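Local coordinates for protein member of s1p family of ribosomal proteins (Pyrococcus furiosus, PDB 5YH1) that binds manganese through its DHH domain, the part held in this chain, and is probably a nucleic-acid-binding exonuclease, at residues A64-Y69 and E258-E263; A71-E76 and I275-L280. All coordinates share one frame; numbering follows the deposited sequence.

Interaction 1 (A64-Y69 and E258-E263). With MN (manganese (II) ion), chain F.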
ATOM      1  N   ALA A  64     -13.294  -9.545   6.438  1.00 23.21           N
ATOM      2  CA  ALA A  64     -13.278  -9.615   4.980  1.00 24.90           C
ATOM      3  C   ALA A  64     -13.419 -11.046   4.445  1.00 26.57           C
ATOM      4  O   ALA A  64     -12.636 -11.475   3.596  1.00 28.73           O
ATOM      5  CB  ALA A  64     -11.997  -8.981   4.436  1.00 24.76           C
ATOM      6  N   ASP A  65     -14.405 -11.790   4.939  1.00 26.53           N
ATOM      7  CA  ASP A  65     -14.730 -13.090   4.362  1.00 25.84           C
ATOM      8  C   ASP A  65     -16.218 -13.170   4.049  1.00 25.35           C
ATOM      9  O   ASP A  65     -16.954 -12.190   4.236  1.00 25.36           O
ATOM     10  CB  ASP A  65     -14.237 -14.240   5.250  1.00 26.20           C
ATOM     11  CG  ASP A  65     -14.949 -14.323   6.586  1.00 27.90           C
ATOM     12  OD1 ASP A  65     -15.833 -13.496   6.906  1.00 30.15           O
ATOM     13  OD2 ASP A  65     -14.586 -15.225   7.354  1.00 29.95           O
ATOM     14  N   THR A  66     -16.657 -14.318   3.546  1.00 24.51           N
ATOM     15  CA  THR A  66     -18.018 -14.451   3.063  1.00 24.44           C
ATOM     16  C   THR A  66     -19.037 -14.065   4.135  1.00 22.59           C
ATOM     17  O   THR A  66     -19.929 -13.262   3.874  1.00 20.91           O
ATOM     18  CB  THR A  66     -18.285 -15.870   2.508  1.00 25.67           C
ATOM     19  OG1 THR A  66     -17.569 -16.033   1.275  1.00 27.82           O
ATOM     20  CG2 THR A  66     -19.773 -16.086   2.239  1.00 25.81           C
ATOM     21  N   ASP A  67     -18.875 -14.607   5.337  1.00 22.46           N
ATOM     22  CA  ASP A  67     -19.807 -14.332   6.447  1.00 23.67           C
ATOM     23  C   ASP A  67     -19.804 -12.840   6.795  1.00 23.64           C
ATOM     24  O   ASP A  67     -20.862 -12.219   6.936  1.00 22.93           O
ATOM     25  CB  ASP A  67     -19.428 -15.189   7.660  1.00 24.25           C
ATOM     26  CG  ASP A  67     -20.377 -15.015   8.844  1.00 24.88           C
ATOM     27  OD1 ASP A  67     -21.608 -15.049   8.647  1.00 24.67           O
ATOM     28  OD2 ASP A  67     -19.873 -14.859   9.984  1.00 24.92           O
ATOM     29  N   GLY A  68     -18.610 -12.259   6.891  1.00 23.82           N
ATOM     30  CA  GLY A  68     -18.472 -10.829   7.186  1.00 23.05           C
ATOM     31  C   GLY A  68     -19.023  -9.898   6.124  1.00 22.38           C
ATOM     32  O   GLY A  68     -19.738  -8.951   6.450  1.00 22.39           O
ATOM     33  N   TYR A  69     -18.694 -10.152   4.856  1.00 22.06           N
ATOM     34  CA  TYR A  69     -19.238  -9.350   3.759  1.00 22.07           C
ATOM     35  C   TYR A  69     -20.753  -9.471   3.747  1.00 21.85           C
ATOM     36  O   TYR A  69     -21.474  -8.477   3.630  1.00 21.24           O
ATOM     37  CB  TYR A  69     -18.671  -9.780   2.388  1.00 22.26           C
ATOM     38  CG  TYR A  69     -17.404  -9.045   2.001  1.00 22.36           C
ATOM     39  CD1 TYR A  69     -17.460  -7.824   1.350  1.00 22.50           C
ATOM     40  CD2 TYR A  69     -16.157  -9.568   2.288  1.00 23.08           C
ATOM     41  CE1 TYR A  69     -16.300  -7.137   1.014  1.00 22.93           C
ATOM     42  CE2 TYR A  69     -14.990  -8.893   1.941  1.00 23.27           C
ATOM     43  CZ  TYR A  69     -15.072  -7.678   1.313  1.00 23.05           C
ATOM     44  OH  TYR A  69     -13.918  -7.003   0.973  1.00 23.56           O
ATOM     45  N   GLU A 258     -17.277 -19.300  -2.471  1.00 26.10           N
ATOM     46  CA  GLU A 258     -15.919 -19.424  -3.015  1.00 26.09           C
ATOM     47  C   GLU A 258     -15.573 -18.228  -3.890  1.00 25.20           C
ATOM     48  O   GLU A 258     -14.438 -17.749  -3.867  1.00 25.67           O
ATOM     49  CB  GLU A 258     -15.741 -20.723  -3.798  1.00 27.76           C
ATOM     50  CG  GLU A 258     -15.782 -21.984  -2.932  1.00 29.12           C
ATOM     51  CD  GLU A 258     -14.514 -22.234  -2.125  1.00 30.25           C
ATOM     52  OE1 GLU A 258     -13.525 -21.484  -2.242  1.00 30.27           O
ATOM     53  OE2 GLU A 258     -14.506 -23.209  -1.357  1.00 32.28           O
ATOM     54  N   VAL A 259     -16.550 -17.745  -4.649  1.00 24.47           N
ATOM     55  CA  VAL A 259     -16.364 -16.557  -5.469  1.00 24.14           C
ATOM     56  C   VAL A 259     -16.087 -15.316  -4.617  1.00 24.39           C
ATOM     57  O   VAL A 259     -15.173 -14.548  -4.924  1.00 23.90           O
ATOM     58  CB  VAL A 259     -17.556 -16.315  -6.411  1.00 23.76           C
ATOM     59  CG1 VAL A 259     -17.486 -14.935  -7.040  1.00 24.37           C
ATOM     60  CG2 VAL A 259     -17.591 -17.378  -7.505  1.00 24.13           C
ATOM     61  N   ILE A 260     -16.854 -15.126  -3.549  1.00 24.74           N
ATOM     62  CA  ILE A 260     -16.655 -13.960  -2.673  1.00 25.20           C
ATOM     63  C   ILE A 260     -15.250 -13.945  -2.068  1.00 25.45           C
ATOM     64  O   ILE A 260     -14.562 -12.917  -2.119  1.00 24.89           O
ATOM     65  CB  ILE A 260     -17.707 -13.886  -1.556  1.00 25.10           C
ATOM     66  CG1 ILE A 260     -19.078 -13.550  -2.156  1.00 24.92           C
ATOM     67  CG2 ILE A 260     -17.319 -12.830  -0.529  1.00 25.32           C
ATOM     68  CD1 ILE A 260     -20.242 -13.817  -1.225  1.00 24.91           C
ATOM     69  N   ASP A 261     -14.828 -15.078  -1.512  1.00 26.21           N
ATOM     70  CA  ASP A 261     -13.519 -15.177  -0.860  1.00 27.61           C
ATOM     71  C   ASP A 261     -12.365 -14.977  -1.860  1.00 27.22           C
ATOM     72  O   ASP A 261     -11.308 -14.464  -1.493  1.00 25.60           O
ATOM     73  CB  ASP A 261     -13.357 -16.517  -0.129  1.00 29.76           C
ATOM     74  CG  ASP A 261     -14.304 -16.664   1.071  1.00 34.22           C
ATOM     75  OD1 ASP A 261     -14.760 -15.654   1.648  1.00 38.29           O
ATOM     76  OD2 ASP A 261     -14.589 -17.811   1.452  1.00 37.51           O
ATOM     77  N   HIS A 262     -12.580 -15.385  -3.111  1.00 25.49           N
ATOM     78  CA  HIS A 262     -11.586 -15.212  -4.167  1.00 25.77           C
ATOM     79  C   HIS A 262     -11.507 -13.739  -4.576  1.00 24.95           C
ATOM     80  O   HIS A 262     -10.455 -13.126  -4.483  1.00 24.35           O
ATOM     81  CB  HIS A 262     -11.928 -16.102  -5.369  1.00 25.34           C
ATOM     82  CG  HIS A 262     -11.014 -15.931  -6.537  1.00 24.98           C
ATOM     83  ND1 HIS A 262     -11.226 -14.984  -7.517  1.00 25.59           N
ATOM     84  CD2 HIS A 262      -9.898 -16.607  -6.902  1.00 25.28           C
ATOM     85  CE1 HIS A 262     -10.275 -15.079  -8.429  1.00 25.41           C
ATOM     86  NE2 HIS A 262      -9.457 -16.054  -8.076  1.00 25.44           N
ATOM     87  N   GLU A 263     -12.632 -13.169  -4.994  1.00 24.55           N
ATOM     88  CA  GLU A 263     -12.655 -11.763  -5.380  1.00 24.82           C
ATOM     89  C   GLU A 263     -12.162 -10.833  -4.257  1.00 24.82           C
ATOM     90  O   GLU A 263     -11.409  -9.889  -4.518  1.00 23.62           O
ATOM     91  CB  GLU A 263     -14.047 -11.330  -5.873  1.00 24.44           C
ATOM     92  CG  GLU A 263     -14.559 -12.085  -7.094  1.00 25.02           C
ATOM     93  CD  GLU A 263     -13.604 -12.054  -8.282  1.00 25.30           C
ATOM     94  OE1 GLU A 263     -12.798 -13.001  -8.435  1.00 25.44           O
ATOM     95  OE2 GLU A 263     -13.665 -11.090  -9.075  1.00 25.11           O
TER
HETATM   96 MN    MN F 805     -17.998 -15.431  10.775  1.00 42.69          MN
HETATM   97  O   HOH W   1     -12.132 -14.536   2.754  1.00 42.30           O
HETATM   98  O   HOH W   2     -16.626 -15.048   9.140  1.00 30.46           O
HETATM   99  O   HOH W   3     -16.191 -16.493  11.523  1.00 34.42           O
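Beside the manganese site of the DHH domain, Thr66 meets Asp261 of helix 250-267 while the next residue, Asp67, turns away to the metal. Thr66 OG1 donates to Asp261 OD1 over 2.9 Å, coming in from above the carboxylate plane, 59° out of it. The same oxygen lies 3.0 Å from Thr66 N, a weak bond bent to 124° at the hydrogen. With chi1 at -71°, OG1 sits beside the backbone N, and both donors face one acceptor; a water that also donates to Ala64 O adds a third, weak bond. An alanine in place of Asp261 would probably leave the Thr66 hydroxyl and N-H without this acceptor and the water short of one bond. Ile260 packs its CB against the hydroxyl oxygen, 3.6 Å from Thr66 OG1, the side chains crossing at about a right angle, and the apolar touch is Ile260 CG2 to Tyr69 CB at 4.4 Å.

The turn carries an Asp-x-Asp motif, as in DHH phosphoesterases, here Asp65-Thr66-Asp67, at the start of helix 66-86. Asp65 is its N-cap: OD1 accepts from Gly68 N at 3.0 Å, and OD2 stands 2.7 Å from a metal-bound water. Asp67 OD2 binds manganese directly at 2.1 Å, with Asp137, His163, Asp229 and two waters completing six ligands. Thr198 and Gly200 hold Asp67 OD1, fixing the carboxylate as a second shell.

Interaction 2 (A71-E76 and I275-L280); sequences AGVALE and IIEEIL
Val73 carries the apolar part of this contact, set against Ile276, Glu277 and Leu280 on the short helix 276-279 and its end. Val73 and Leu280 reach toward each other tip to tip: CD1 of Leu280 comes to 3.8 Å from Val73 CB and also touches both methyls of the valine. Ile276 passes Val73 in the opposite direction, and its CG2 lies 3.9 Å from Val73 CG2. CG1 of Val73 is anti to its own backbone N (chi1 174°), which turns this methyl to the methylene part of Glu277, 4.4 Å away at CG. Nothing but carbon meets here, and one valine thus spans three side chains of the other segment.

The polar part lies one turn further along helix 66-86. Glu76 is extended, CG and CD both anti (chi1 and chi2 172°), and its OE1 comes within 4.3 Å of Glu277 OE2. No direct bond joins these like charges. A water between them donates to both, at 2.8 Å from Glu76 OE1 and 2.5 Å from Glu277 OE2. Arg99 and Arg273 form salt bridges with the two oxygens of Glu76, which probably offsets the repulsion, and Glu277 OE1 accepts from Gly274 N.

Around the pair, helix 199-210 packs on Ala71, Ala74 and Leu75 of helix 66-86. Helix 250-267 lies over the short helix 276-279, while Arg99 of strand 97-102, an outermost strand of the parallel sheet, lies against both Val73 and Ile276.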
ATOM      1  N   ALA A  71     -22.808 -10.185   6.145  1.00 23.27           N
ATOM      2  CA  ALA A  71     -23.335  -9.462   7.302  1.00 23.31           C
ATOM      3  C   ALA A  71     -23.309  -7.960   7.070  1.00 23.64           C
ATOM      4  O   ALA A  71     -24.305  -7.268   7.285  1.00 24.21           O
ATOM      5  CB  ALA A  71     -22.535  -9.815   8.543  1.00 24.00           C
ATOM      6  N   GLY A  72     -22.176  -7.455   6.601  1.00 23.82           N
ATOM      7  CA  GLY A  72     -22.051  -6.032   6.332  1.00 23.54           C
ATOM      8  C   GLY A  72     -23.027  -5.548   5.287  1.00 23.89           C
ATOM      9  O   GLY A  72     -23.648  -4.482   5.446  1.00 23.61           O
ATOM     10  N   VAL A  73     -23.180  -6.326   4.216  1.00 23.86           N
ATOM     11  CA  VAL A  73     -24.061  -5.920   3.118  1.00 25.24           C
ATOM     12  C   VAL A  73     -25.531  -6.024   3.534  1.00 24.63           C
ATOM     13  O   VAL A  73     -26.343  -5.191   3.141  1.00 25.14           O
ATOM     14  CB  VAL A  73     -23.771  -6.710   1.813  1.00 25.70           C
ATOM     15  CG1 VAL A  73     -24.788  -6.372   0.732  1.00 25.86           C
ATOM     16  CG2 VAL A  73     -22.373  -6.391   1.326  1.00 25.97           C
ATOM     17  N   ALA A  74     -25.866  -7.026   4.337  1.00 25.23           N
ATOM     18  CA  ALA A  74     -27.215  -7.108   4.923  1.00 26.17           C
ATOM     19  C   ALA A  74     -27.579  -5.803   5.639  1.00 26.59           C
ATOM     20  O   ALA A  74     -28.629  -5.210   5.385  1.00 25.92           O
ATOM     21  CB  ALA A  74     -27.313  -8.283   5.888  1.00 25.81           C
ATOM     22  N   LEU A  75     -26.689  -5.344   6.515  1.00 27.38           N
ATOM     23  CA  LEU A  75     -26.940  -4.123   7.288  1.00 26.72           C
ATOM     24  C   LEU A  75     -26.998  -2.881   6.401  1.00 26.29           C
ATOM     25  O   LEU A  75     -27.884  -2.038   6.561  1.00 25.43           O
ATOM     26  CB  LEU A  75     -25.894  -3.970   8.394  1.00 26.54           C
ATOM     27  CG  LEU A  75     -26.031  -5.071   9.448  1.00 26.60           C
ATOM     28  CD1 LEU A  75     -24.761  -5.225  10.267  1.00 27.19           C
ATOM     29  CD2 LEU A  75     -27.232  -4.816  10.348  1.00 27.00           C
ATOM     30  N   GLU A  76     -26.075  -2.784   5.448  1.00 27.18           N
ATOM     31  CA  GLU A  76     -26.058  -1.668   4.495  1.00 27.14           C
ATOM     32  C   GLU A  76     -27.366  -1.582   3.701  1.00 27.03           C
ATOM     33  O   GLU A  76     -27.899  -0.485   3.458  1.00 26.20           O
ATOM     34  CB  GLU A  76     -24.839  -1.789   3.546  1.00 28.39           C
ATOM     35  CG  GLU A  76     -24.829  -0.800   2.388  1.00 29.36           C
ATOM     36  CD  GLU A  76     -23.530  -0.789   1.576  1.00 31.05           C
ATOM     37  OE1 GLU A  76     -23.541  -0.214   0.475  1.00 33.29           O
ATOM     38  OE2 GLU A  76     -22.491  -1.318   2.015  1.00 31.49           O
ATOM     39  N   ILE A 275     -20.147  -4.798  -6.988  1.00 24.85           N
ATOM     40  CA  ILE A 275     -19.865  -6.190  -7.337  1.00 23.99           C
ATOM     41  C   ILE A 275     -20.474  -7.150  -6.310  1.00 24.16           C
ATOM     42  O   ILE A 275     -21.193  -8.076  -6.679  1.00 23.50           O
ATOM     43  CB  ILE A 275     -18.350  -6.455  -7.445  1.00 23.95           C
ATOM     44  CG1 ILE A 275     -17.683  -5.371  -8.307  1.00 24.49           C
ATOM     45  CG2 ILE A 275     -18.088  -7.835  -8.038  1.00 23.54           C
ATOM     46  CD1 ILE A 275     -16.180  -5.509  -8.441  1.00 24.88           C
ATOM     47  N   ILE A 276     -20.168  -6.941  -5.034  1.00 24.30           N
ATOM     48  CA  ILE A 276     -20.606  -7.857  -3.976  1.00 25.47           C
ATOM     49  C   ILE A 276     -22.140  -8.041  -3.947  1.00 25.96           C
ATOM     50  O   ILE A 276     -22.623  -9.153  -3.754  1.00 26.07           O
ATOM     51  CB  ILE A 276     -20.045  -7.428  -2.590  1.00 25.45           C
ATOM     52  CG1 ILE A 276     -20.311  -8.488  -1.519  1.00 25.81           C
ATOM     53  CG2 ILE A 276     -20.621  -6.096  -2.137  1.00 25.75           C
ATOM     54  CD1 ILE A 276     -19.568  -9.782  -1.728  1.00 26.70           C
ATOM     55  N   GLU A 277     -22.892  -6.961  -4.162  1.00 27.58           N
ATOM     56  CA  GLU A 277     -24.356  -7.021  -4.165  1.00 29.22           C
ATOM     57  C   GLU A 277     -24.891  -7.942  -5.263  1.00 30.00           C
ATOM     58  O   GLU A 277     -25.932  -8.589  -5.084  1.00 28.06           O
ATOM     59  CB  GLU A 277     -24.986  -5.637  -4.361  1.00 30.40           C
ATOM     60  CG  GLU A 277     -24.630  -4.603  -3.305  1.00 32.02           C
ATOM     61  CD  GLU A 277     -23.381  -3.799  -3.640  1.00 32.50           C
ATOM     62  OE1 GLU A 277     -22.656  -4.149  -4.594  1.00 31.31           O
ATOM     63  OE2 GLU A 277     -23.115  -2.814  -2.930  1.00 34.38           O
ATOM     64  N   GLU A 278     -24.192  -7.971  -6.398  1.00 29.59           N
ATOM     65  CA  GLU A 278     -24.580  -8.801  -7.529  1.00 29.90           C
ATOM     66  C   GLU A 278     -24.301 -10.258  -7.231  1.00 29.19           C
ATOM     67  O   GLU A 278     -25.126 -11.131  -7.514  1.00 30.74           O
ATOM     68  CB  GLU A 278     -23.823  -8.393  -8.796  1.00 31.46           C
ATOM     69  CG  GLU A 278     -23.984  -6.933  -9.205  1.00 32.62           C
ATOM     70  CD  GLU A 278     -25.404  -6.566  -9.575  1.00 34.01           C
ATOM     71  OE1 GLU A 278     -26.269  -7.458  -9.679  1.00 36.14           O
ATOM     72  OE2 GLU A 278     -25.661  -5.368  -9.774  1.00 37.09           O
ATOM     73  N   ILE A 279     -23.143 -10.521  -6.643  1.00 27.61           N
ATOM     74  CA  ILE A 279     -22.771 -11.877  -6.273  1.00 27.51           C
ATOM     75  C   ILE A 279     -23.729 -12.430  -5.205  1.00 27.37           C
ATOM     76  O   ILE A 279     -24.095 -13.605  -5.250  1.00 27.52           O
ATOM     77  CB  ILE A 279     -21.315 -11.927  -5.789  1.00 27.68           C
ATOM     78  CG1 ILE A 279     -20.370 -11.567  -6.946  1.00 28.93           C
ATOM     79  CG2 ILE A 279     -20.962 -13.306  -5.239  1.00 27.50           C
ATOM     80  CD1 ILE A 279     -18.965 -11.217  -6.494  1.00 29.39           C
ATOM     81  N   LEU A 280     -24.149 -11.573  -4.273  1.00 26.35           N
ATOM     82  CA  LEU A 280     -25.038 -11.977  -3.181  1.00 26.66           C
ATOM     83  C   LEU A 280     -26.520 -12.062  -3.572  1.00 28.07           C
ATOM     84  O   LEU A 280     -27.355 -12.443  -2.739  1.00 28.15           O
ATOM     85  CB  LEU A 280     -24.904 -11.003  -2.009  1.00 25.73           C
ATOM     86  CG  LEU A 280     -23.620 -11.096  -1.204  1.00 25.28           C
ATOM     87  CD1 LEU A 280     -23.600  -9.963  -0.197  1.00 25.29           C
ATOM     88  CD2 LEU A 280     -23.472 -12.450  -0.517  1.00 24.75           C
TER
HETATM   89  O   HOH W   4     -21.858  -1.967  -0.898  1.00 42.63           O

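In the fold
Both contacts use helix 66-86, which follows strand 58-63 of the five-stranded parallel sheet: interaction 1 takes its first turn and interaction 2 the next stretch. Their partners, helices 250-267 and 276-279, follow each other in the chain, nearly 200 residues later, so the segments alternate in sequence. The centres lie 10 Å apart and the contacts touch through Ile260, whose CD1 packs on Leu280 CD2 at 3.6 Å. The two buried contacts therefore adjoin. Interaction 1 borders the manganese, whereas in interaction 2 the Leu280 side chain is about 13 Å from it; the metal-bearing helix is thus backed by later helices along two successive stretches.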